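Long-range contacts in ATP-dependent RNA helicase HrpB (Escherichia coli, PDB 6EUD), which hydrolyses ATP to ADP and phosphate as a bacterial DExH-box RNA helicase of the DEAH/RHA type that binds single-stranded RNA: residues D242-P247 against Q266-V271; R212-S217 against I287-D292; E296-F301 against R309-R314. All blocks are in the same frame, centred on the assembly; numbering follows the deposited sequence.

Contact 1: residues D242-P247 against Q266-V271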
loop_
_atom_site.group_PDB
_atom_site.type_symbol
_atom_site.label_atom_id
_atom_site.label_comp_id
_atom_site.label_asym_id
_atom_site.label_seq_id
_atom_site.Cartn_x
_atom_site.Cartn_y
_atom_site.Cartn_z
ATOM N N ASP A 242 20.026 40.832 -15.511
ATOM C CA ASP A 242 20.803 39.827 -16.224
ATOM C C ASP A 242 20.253 38.405 -16.017
ATOM O O ASP A 242 20.685 37.460 -16.679
ATOM C CB ASP A 242 22.272 39.892 -15.791
ATOM C CG ASP A 242 22.455 39.639 -14.317
ATOM O OD1 ASP A 242 21.500 39.880 -13.552
ATOM O OD2 ASP A 242 23.553 39.197 -13.920
ATOM N N VAL A 243 19.294 38.253 -15.108
ATOM C CA VAL A 243 18.794 36.921 -14.792
ATOM C C VAL A 243 17.582 36.561 -15.636
ATOM O O VAL A 243 16.546 37.222 -15.586
ATOM C CB VAL A 243 18.420 36.778 -13.308
ATOM C CG1 VAL A 243 17.883 35.391 -13.046
ATOM C CG2 VAL A 243 19.623 37.038 -12.431
ATOM N N LEU A 244 17.740 35.496 -16.407
ATOM C CA LEU A 244 16.696 34.948 -17.253
ATOM C C LEU A 244 15.994 33.765 -16.570
ATOM O O LEU A 244 16.621 32.753 -16.246
ATOM C CB LEU A 244 17.307 34.523 -18.587
ATOM C CG LEU A 244 16.429 33.906 -19.660
ATOM C CD1 LEU A 244 15.344 34.886 -20.030
ATOM C CD2 LEU A 244 17.299 33.591 -20.858
ATOM N N LEU A 245 14.689 33.903 -16.348
ATOM C CA LEU A 245 13.900 32.848 -15.729
ATOM C C LEU A 245 13.365 31.851 -16.740
ATOM O O LEU A 245 12.705 32.224 -17.707
ATOM C CB LEU A 245 12.741 33.446 -14.937
ATOM C CG LEU A 245 13.154 34.286 -13.732
ATOM C CD1 LEU A 245 11.933 34.697 -12.909
ATOM C CD2 LEU A 245 14.164 33.537 -12.867
ATOM N N CYS A 246 13.625 30.573 -16.481
ATOM C CA CYS A 246 13.276 29.499 -17.404
ATOM C C CYS A 246 12.577 28.351 -16.724
ATOM O O CYS A 246 13.236 27.431 -16.253
ATOM C CB CYS A 246 14.529 28.953 -18.091
ATOM S SG CYS A 246 15.573 30.216 -18.798
ATOM N N PRO A 247 11.239 28.387 -16.680
ATOM C CA PRO A 247 10.469 27.235 -16.188
ATOM C C PRO A 247 10.700 26.008 -17.056
ATOM O O PRO A 247 11.069 26.139 -18.206
ATOM C CB PRO A 247 9.017 27.710 -16.280
ATOM C CG PRO A 247 9.058 28.848 -17.264
ATOM C CD PRO A 247 10.372 29.514 -17.055
ATOM N N GLN A 266 24.993 34.907 -23.965
ATOM C CA GLN A 266 26.178 35.625 -23.502
ATOM C C GLN A 266 25.769 36.858 -22.701
ATOM O O GLN A 266 24.843 37.580 -23.079
ATOM C CB GLN A 266 27.079 36.016 -24.681
ATOM C CG GLN A 266 28.370 36.771 -24.284
ATOM C CD GLN A 266 29.350 35.926 -23.438
ATOM O OE1 GLN A 266 29.332 34.689 -23.487
ATOM N NE2 GLN A 266 30.208 36.600 -22.664
ATOM N N GLY A 267 26.445 37.072 -21.576
ATOM C CA GLY A 267 26.197 38.229 -20.733
ATOM C C GLY A 267 25.147 37.996 -19.664
ATOM O O GLY A 267 24.955 38.828 -18.771
ATOM N N MET A 268 24.460 36.863 -19.741
ATOM C CA MET A 268 23.383 36.599 -18.803
ATOM C C MET A 268 23.507 35.236 -18.113
ATOM O O MET A 268 24.305 34.391 -18.500
ATOM C CB MET A 268 22.042 36.712 -19.525
ATOM C CG MET A 268 21.764 38.122 -20.070
ATOM S SD MET A 268 20.063 38.256 -20.610
ATOM C CE MET A 268 19.970 36.855 -21.718
ATOM N N ARG A 269 22.722 35.054 -17.064
ATOM C CA ARG A 269 22.677 33.806 -16.319
ATOM C C ARG A 269 21.229 33.362 -16.251
ATOM O O ARG A 269 20.337 34.195 -16.328
ATOM C CB ARG A 269 23.261 33.991 -14.914
ATOM C CG ARG A 269 22.506 35.015 -14.063
ATOM C CD ARG A 269 23.333 35.534 -12.900
ATOM N NE ARG A 269 23.826 34.460 -12.053
ATOM C CZ ARG A 269 24.185 34.625 -10.788
ATOM N NH1 ARG A 269 24.091 35.825 -10.233
ATOM N NH2 ARG A 269 24.630 33.595 -10.073
ATOM N N LYS A 270 20.983 32.068 -16.098
ATOM C CA LYS A 270 19.609 31.576 -16.031
ATOM C C LYS A 270 19.276 30.864 -14.725
ATOM O O LYS A 270 20.121 30.211 -14.112
ATOM C CB LYS A 270 19.326 30.637 -17.212
ATOM C CG LYS A 270 20.111 29.345 -17.153
ATOM C CD LYS A 270 19.824 28.413 -18.331
ATOM C CE LYS A 270 20.625 27.130 -18.151
ATOM N NZ LYS A 270 20.444 26.158 -19.238
ATOM N N VAL A 271 18.024 31.012 -14.305
ATOM C CA VAL A 271 17.458 30.187 -13.261
ATOM C C VAL A 271 16.481 29.213 -13.894
ATOM O O VAL A 271 15.479 29.621 -14.466
ATOM C CB VAL A 271 16.732 31.013 -12.196
ATOM C CG1 VAL A 271 16.066 30.082 -11.166
ATOM C CG2 VAL A 271 17.703 31.985 -11.525
HETATM O O HOH W 1 22.922 38.422 -11.220
#
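Val243, Leu244 and Leu245 run parallel to Arg269, Lys270 and Val271, the two short strands 4.6 Å apart at closest and turned 34° from each other. Four backbone hydrogen bonds join them, from Arg269 N to Asp242 O, Leu244 N to Arg269 O, Val271 N to Leu244 O and Cys246 N to Val271 O. On the face that carries Val243, Leu245, Arg269 and Val271, CG2 of Val271 meets CG1 of Val243 at 3.7 Å. CD2 of Leu245 lies 3.7 Å from Val271 CB, these two side chains running alongside one another in the same direction. The pairing is that of a beta-alpha-beta unit, in which helix 256-261 carries the chain from strand 243-248 to strand 269-274 in the second RecA-like domain of the helicase. Lys270 leaves on the side of helix 256-261: its CB passes 4.1 Å from Cys246 SG, and its extended chain takes NZ to the carbonyls of Ala260, Leu262 and Glu285. At the start of the strands Asp242 and Arg269 lie alongside each other without a direct ion pair. One water bridges them, giving a hydrogen bond to Asp242 OD2 (2.9 Å) and accepting one from Arg269 NH1 (3.0 Å) in the guanidinium plane. The guanidinium is also bound by Leu211 O and from the loop after helix 199-213. Met268 CB packs against Asp242 O at 3.2 Å.

Contact 2: residues R212-S217 against I287-D292; sequences RQESGS and IRLVVD
The guanidinium of Arg288 meets the loop Glu214-Gly216 at its edge: Ser215 O and a water both lie near its plane at NH1. The bond from NH1 to Ser215 O is 2.8 Å long, its acceptor only 11° out of the guanidinium plane. That water accepts from NH1 and from Ser215 N while donating to Glu214 OE1 at 2.6 Å, joining an acid and a base whose charged atoms do not touch. Pro332 O takes the NE hydrogen, with Glu331 a long, weak ion partner, and Arg189 forms a salt bridge with Glu214 OE2. Arg288 CG lies between its backbone N and carbonyl carbon (chi1 78°), 4.1 Å from Gly216 CA; a CB on Gly216 would fall too close to it, and the backbone angles by themselves call for glycine. Leu289 packs against the loop, CD2 3.9 Å from Glu214 CB and CD1 3.6 Å from Ser215 O. Where strand 217-221 comes alongside strand 287-302 in the RecA-like sheet, Ser217 O accepts from both Arg288 N and Leu289 N, the second bond being 3.1 Å. All three direct bonds across the contact end on backbone carbonyls, and Glu214 reaches Arg288 through water, so its charge probably contributes only indirectly.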
loop_
_atom_site.group_PDB
_atom_site.type_symbol
_atom_site.label_atom_id
_atom_site.label_comp_id
_atom_site.label_asym_id
_atom_site.label_seq_id
_atom_site.Cartn_x
_atom_site.Cartn_y
_atom_site.Cartn_z
ATOM N N ARG A 212 23.016 36.327 -5.587
ATOM C CA ARG A 212 23.738 37.523 -5.190
ATOM C C ARG A 212 25.146 37.188 -4.719
ATOM O O ARG A 212 26.066 37.951 -4.935
ATOM C CB ARG A 212 22.985 38.260 -4.088
ATOM C CG ARG A 212 23.533 39.661 -3.774
ATOM C CD ARG A 212 22.910 40.247 -2.503
ATOM N NE ARG A 212 23.345 39.525 -1.307
ATOM C CZ ARG A 212 24.500 39.740 -0.678
ATOM N NH1 ARG A 212 25.349 40.666 -1.122
ATOM N NH2 ARG A 212 24.815 39.032 0.402
ATOM N N GLN A 213 25.310 36.049 -4.062
ATOM C CA GLN A 213 26.598 35.721 -3.485
ATOM C C GLN A 213 27.452 34.873 -4.410
ATOM O O GLN A 213 28.675 34.864 -4.297
ATOM C CB GLN A 213 26.419 34.998 -2.150
ATOM C CG GLN A 213 25.860 35.868 -1.049
ATOM C CD GLN A 213 25.941 35.190 0.302
ATOM O OE1 GLN A 213 26.791 34.326 0.525
ATOM N NE2 GLN A 213 25.049 35.569 1.211
ATOM N N GLU A 214 26.813 34.155 -5.320
ATOM C CA GLU A 214 27.526 33.138 -6.074
ATOM C C GLU A 214 27.394 33.391 -7.563
ATOM O O GLU A 214 26.438 33.998 -8.039
ATOM C CB GLU A 214 27.032 31.721 -5.735
ATOM C CG GLU A 214 26.910 31.389 -4.252
ATOM C CD GLU A 214 28.229 31.410 -3.520
ATOM O OE1 GLU A 214 29.293 31.337 -4.179
ATOM O OE2 GLU A 214 28.193 31.490 -2.274
ATOM N N SER A 215 28.400 32.932 -8.285
ATOM C CA SER A 215 28.473 33.080 -9.726
ATOM C C SER A 215 27.849 31.870 -10.419
ATOM O O SER A 215 27.945 30.752 -9.917
ATOM C CB SER A 215 29.936 33.259 -10.146
ATOM O OG SER A 215 30.103 32.969 -11.518
ATOM N N GLY A 216 27.192 32.093 -11.556
ATOM C CA GLY A 216 26.751 30.987 -12.397
ATOM C C GLY A 216 25.261 30.858 -12.604
ATOM O O GLY A 216 24.478 31.617 -12.036
ATOM N N SER A 217 24.869 29.906 -13.443
ATOM C CA SER A 217 23.458 29.611 -13.633
ATOM C C SER A 217 23.020 28.611 -12.589
ATOM O O SER A 217 23.834 27.855 -12.041
ATOM C CB SER A 217 23.167 29.084 -15.037
ATOM O OG SER A 217 23.245 30.137 -15.981
ATOM N N ILE A 287 24.998 24.746 -15.696
ATOM C CA ILE A 287 24.614 24.853 -14.287
ATOM C C ILE A 287 25.792 24.603 -13.364
ATOM O O ILE A 287 26.505 23.620 -13.548
ATOM C CB ILE A 287 23.470 23.855 -13.943
ATOM C CG1 ILE A 287 22.271 24.086 -14.872
ATOM C CG2 ILE A 287 23.051 23.993 -12.483
ATOM C CD1 ILE A 287 21.566 25.462 -14.675
ATOM N N ARG A 288 26.002 25.485 -12.382
ATOM C CA ARG A 288 26.953 25.205 -11.286
ATOM C C ARG A 288 26.352 25.528 -9.898
ATOM O O ARG A 288 26.984 25.310 -8.878
ATOM C CB ARG A 288 28.276 25.969 -11.490
ATOM C CG ARG A 288 28.226 27.423 -11.132
ATOM C CD ARG A 288 29.624 28.056 -11.102
ATOM N NE ARG A 288 30.442 27.567 -9.989
ATOM C CZ ARG A 288 30.628 28.214 -8.838
ATOM N NH1 ARG A 288 30.052 29.387 -8.624
ATOM N NH2 ARG A 288 31.399 27.687 -7.899
ATOM N N LEU A 289 25.118 26.031 -9.876
ATOM C CA LEU A 289 24.366 26.266 -8.635
ATOM C C LEU A 289 23.059 25.470 -8.636
ATOM O O LEU A 289 22.304 25.511 -9.605
ATOM C CB LEU A 289 24.043 27.750 -8.464
ATOM C CG LEU A 289 25.227 28.721 -8.583
ATOM C CD1 LEU A 289 24.750 30.154 -8.456
ATOM C CD2 LEU A 289 26.288 28.404 -7.544
ATOM N N VAL A 290 22.789 24.749 -7.553
ATOM C CA VAL A 290 21.501 24.114 -7.374
ATOM C C VAL A 290 20.795 24.644 -6.102
ATOM O O VAL A 290 21.411 24.879 -5.049
ATOM C CB VAL A 290 21.659 22.575 -7.327
ATOM C CG1 VAL A 290 20.462 21.897 -6.673
ATOM C CG2 VAL A 290 21.914 22.015 -8.746
ATOM N N VAL A 291 19.493 24.863 -6.217
ATOM C CA VAL A 291 18.686 25.099 -5.041
ATOM C C VAL A 291 17.635 24.016 -5.006
ATOM O O VAL A 291 16.840 23.864 -5.924
ATOM C CB VAL A 291 18.034 26.513 -5.015
ATOM C CG1 VAL A 291 17.133 26.655 -3.784
ATOM C CG2 VAL A 291 19.116 27.609 -5.031
ATOM N N ASP A 292 17.653 23.261 -3.919
ATOM C CA ASP A 292 16.826 22.083 -3.751
ATOM C C ASP A 292 15.831 22.286 -2.594
ATOM O O ASP A 292 16.229 22.367 -1.404
ATOM C CB ASP A 292 17.723 20.855 -3.510
ATOM C CG ASP A 292 16.932 19.620 -3.106
ATOM O OD1 ASP A 292 15.777 19.460 -3.566
ATOM O OD2 ASP A 292 17.468 18.809 -2.324
HETATM O O HOH W 2 30.288 31.377 -6.527
#

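Contact 3: residues E296-F301 against R309-R314; sequences ERVARF and RLITQR
In Arg297 CG stands anti to the backbone N (chi1 178°), and in Thr312 OG1 sits beside its own backbone N (chi1 -64°); strand pairing puts both residues on one face of the hairpin, and these torsions set where CG leaves the strand and where OG1 sits. The guanidinium reaches the hydroxyl oxygen from its edge: NH2 donates to OG1 at 3.1 Å, with the oxygen 26° out of the guanidinium plane, and NE adds a weak bond to the same atom. Glu227 forms a salt bridge with NH1. Crossing this side chain at about a right angle, Leu310 brings CD1 to 4.0 Å from Arg297 CD. An alanine in place of Arg297 would probably leave Glu227 without this charged partner, Thr312 OG1 without these two donors and the flank of Leu310 less covered. The other face carries Glu296, Val298, Arg300, Arg309, Ile311 and Gln313. There Ile311 CD1 rests over the centre of one face of the Arg300 guanidinium, 3.4 Å above its plane. Ile311 CG1 lies 3.7 Å from Val298 CG2, while the Gln313 side chain crosses Val298 at about a right angle, NE2 3.5 Å from CG2. Arg309 runs alongside Arg300, their guanidinium planes nearly perpendicular, and receives Arg300 CD over one face. Six backbone hydrogen bonds hold the antiparallel strands. This beta hairpin extends from the second RecA-like domain: strand 287-302 turns Phe301 onto Asn388 and Ala391 of helix 386-398, and strand 307-314 leads on to helix 317-325.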
loop_
_atom_site.group_PDB
_atom_site.type_symbol
_atom_site.label_atom_id
_atom_site.label_comp_id
_atom_site.label_asym_id
_atom_site.label_seq_id
_atom_site.Cartn_x
_atom_site.Cartn_y
_atom_site.Cartn_z
ATOM N N GLU A 296 9.258 16.418 -2.611
ATOM C CA GLU A 296 8.729 15.698 -3.763
ATOM C C GLU A 296 7.207 15.666 -3.725
ATOM O O GLU A 296 6.593 15.780 -2.658
ATOM C CB GLU A 296 9.248 14.254 -3.782
ATOM C CG GLU A 296 10.356 13.948 -4.777
ATOM C CD GLU A 296 10.988 12.583 -4.529
ATOM O OE1 GLU A 296 10.516 11.871 -3.613
ATOM O OE2 GLU A 296 11.967 12.229 -5.232
ATOM N N ARG A 297 6.598 15.457 -4.887
ATOM C CA ARG A 297 5.179 15.147 -4.940
ATOM C C ARG A 297 4.979 13.714 -5.447
ATOM O O ARG A 297 5.291 13.418 -6.603
ATOM C CB ARG A 297 4.454 16.154 -5.829
ATOM C CG ARG A 297 2.980 15.899 -6.003
ATOM C CD ARG A 297 2.253 17.208 -6.312
ATOM N NE ARG A 297 2.342 18.145 -5.186
ATOM C CZ ARG A 297 2.666 19.430 -5.304
ATOM N NH1 ARG A 297 2.931 19.941 -6.499
ATOM N NH2 ARG A 297 2.725 20.205 -4.223
ATOM N N VAL A 298 4.469 12.828 -4.590
ATOM C CA VAL A 298 4.266 11.429 -4.985
ATOM C C VAL A 298 2.830 10.931 -4.804
ATOM O O VAL A 298 2.088 11.404 -3.937
ATOM C CB VAL A 298 5.210 10.456 -4.200
ATOM C CG1 VAL A 298 6.651 10.659 -4.618
ATOM C CG2 VAL A 298 5.058 10.635 -2.695
ATOM N N ALA A 299 2.465 9.962 -5.641
ATOM C CA ALA A 299 1.190 9.250 -5.563
ATOM C C ALA A 299 1.181 8.306 -4.378
ATOM O O ALA A 299 2.105 7.525 -4.200
ATOM C CB ALA A 299 0.936 8.484 -6.843
ATOM N N ARG A 300 0.146 8.387 -3.554
ATOM C CA ARG A 300 0.044 7.506 -2.408
ATOM C C ARG A 300 -1.314 6.788 -2.356
ATOM O O ARG A 300 -2.380 7.425 -2.338
ATOM C CB ARG A 300 0.283 8.280 -1.113
ATOM C CG ARG A 300 -0.069 7.496 0.127
ATOM C CD ARG A 300 0.788 7.921 1.302
ATOM N NE ARG A 300 2.204 7.660 1.059
ATOM C CZ ARG A 300 3.173 7.966 1.915
ATOM N NH1 ARG A 300 2.881 8.552 3.067
ATOM N NH2 ARG A 300 4.435 7.692 1.611
ATOM N N PHE A 301 -1.259 5.458 -2.340
ATOM C CA PHE A 301 -2.458 4.654 -2.200
ATOM C C PHE A 301 -2.872 4.595 -0.742
ATOM O O PHE A 301 -2.043 4.329 0.128
ATOM C CB PHE A 301 -2.235 3.250 -2.751
ATOM C CG PHE A 301 -3.382 2.316 -2.510
ATOM C CD1 PHE A 301 -4.581 2.477 -3.193
ATOM C CD2 PHE A 301 -3.269 1.274 -1.611
ATOM C CE1 PHE A 301 -5.647 1.617 -2.982
ATOM C CE2 PHE A 301 -4.341 0.412 -1.395
ATOM C CZ PHE A 301 -5.527 0.584 -2.092
ATOM N N ARG A 309 -3.817 9.390 -3.806
ATOM C CA ARG A 309 -3.656 10.846 -3.725
ATOM C C ARG A 309 -2.238 11.265 -4.080
ATOM O O ARG A 309 -1.318 10.444 -4.057
ATOM C CB ARG A 309 -4.025 11.338 -2.327
ATOM C CG ARG A 309 -3.492 10.443 -1.236
ATOM C CD ARG A 309 -3.811 11.002 0.121
ATOM N NE ARG A 309 -3.460 10.070 1.186
ATOM C CZ ARG A 309 -2.702 10.394 2.226
ATOM N NH1 ARG A 309 -2.222 11.624 2.329
ATOM N NH2 ARG A 309 -2.424 9.496 3.163
ATOM N N LEU A 310 -2.087 12.531 -4.463
ATOM C CA LEU A 310 -0.781 13.169 -4.564
ATOM C C LEU A 310 -0.438 13.798 -3.231
ATOM O O LEU A 310 -1.103 14.736 -2.810
ATOM C CB LEU A 310 -0.754 14.234 -5.653
ATOM C CG LEU A 310 -0.675 13.697 -7.072
ATOM C CD1 LEU A 310 -0.473 14.833 -8.065
ATOM C CD2 LEU A 310 0.438 12.666 -7.193
ATOM N N ILE A 311 0.579 13.269 -2.554
ATOM C CA ILE A 311 1.116 13.930 -1.366
ATOM C C ILE A 311 2.478 14.587 -1.653
ATOM O O ILE A 311 3.157 14.291 -2.646
ATOM C CB ILE A 311 1.263 12.961 -0.183
ATOM C CG1 ILE A 311 2.460 12.031 -0.380
ATOM C CG2 ILE A 311 -0.010 12.173 0.014
ATOM C CD1 ILE A 311 2.836 11.256 0.877
ATOM N N THR A 312 2.843 15.518 -0.788
ATOM C CA THR A 312 4.147 16.131 -0.843
ATOM C C THR A 312 4.917 15.603 0.346
ATOM O O THR A 312 4.370 15.488 1.448
ATOM C CB THR A 312 4.063 17.668 -0.822
ATOM O OG1 THR A 312 3.378 18.108 -2.003
ATOM C CG2 THR A 312 5.454 18.279 -0.810
ATOM N N GLN A 313 6.172 15.239 0.110
ATOM C CA GLN A 313 7.010 14.689 1.169
ATOM C C GLN A 313 8.488 15.023 0.974
ATOM O O GLN A 313 8.909 15.431 -0.118
ATOM C CB GLN A 313 6.833 13.177 1.249
ATOM C CG GLN A 313 7.275 12.451 -0.003
ATOM C CD GLN A 313 7.220 10.948 0.153
ATOM O OE1 GLN A 313 6.542 10.428 1.041
ATOM N NE2 GLN A 313 7.943 10.241 -0.702
ATOM N N ARG A 314 9.261 14.839 2.042
ATOM C CA ARG A 314 10.707 15.046 2.008
ATOM C C ARG A 314 11.353 14.094 1.050
ATOM O O ARG A 314 10.992 12.921 0.966
ATOM C CB ARG A 314 11.326 14.872 3.396
ATOM C CG ARG A 314 11.126 16.078 4.269
ATOM C CD ARG A 314 11.863 17.295 3.730
ATOM N NE ARG A 314 11.401 18.507 4.388
ATOM C CZ ARG A 314 11.795 18.898 5.593
ATOM N NH1 ARG A 314 12.680 18.175 6.264
ATOM N NH2 ARG A 314 11.312 20.019 6.121
#

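In the fold
All three contacts belong to one mixed sheet in the C-terminal helicase domain, which combines a beta-alpha-beta unit (contact 1), a pairing remote in sequence (contact 2) and a hairpin (contact 3). Contact 1 is nested within the loop that contact 2 closes, and their centres are 11 Å apart. They touch directly through Arg269, whose NH2 probably donates to Glu214 O and to Gly216 O, each at 2.8 Å. Contact 3 follows in series on the same strand as contact 2, 287-302, its centre about 28 Å from that of contact 2 and 31 Å from that of contact 1. Each lies away from the predicted ATP-binding residues and the DEFH box, which belong to the preceding helicase domain.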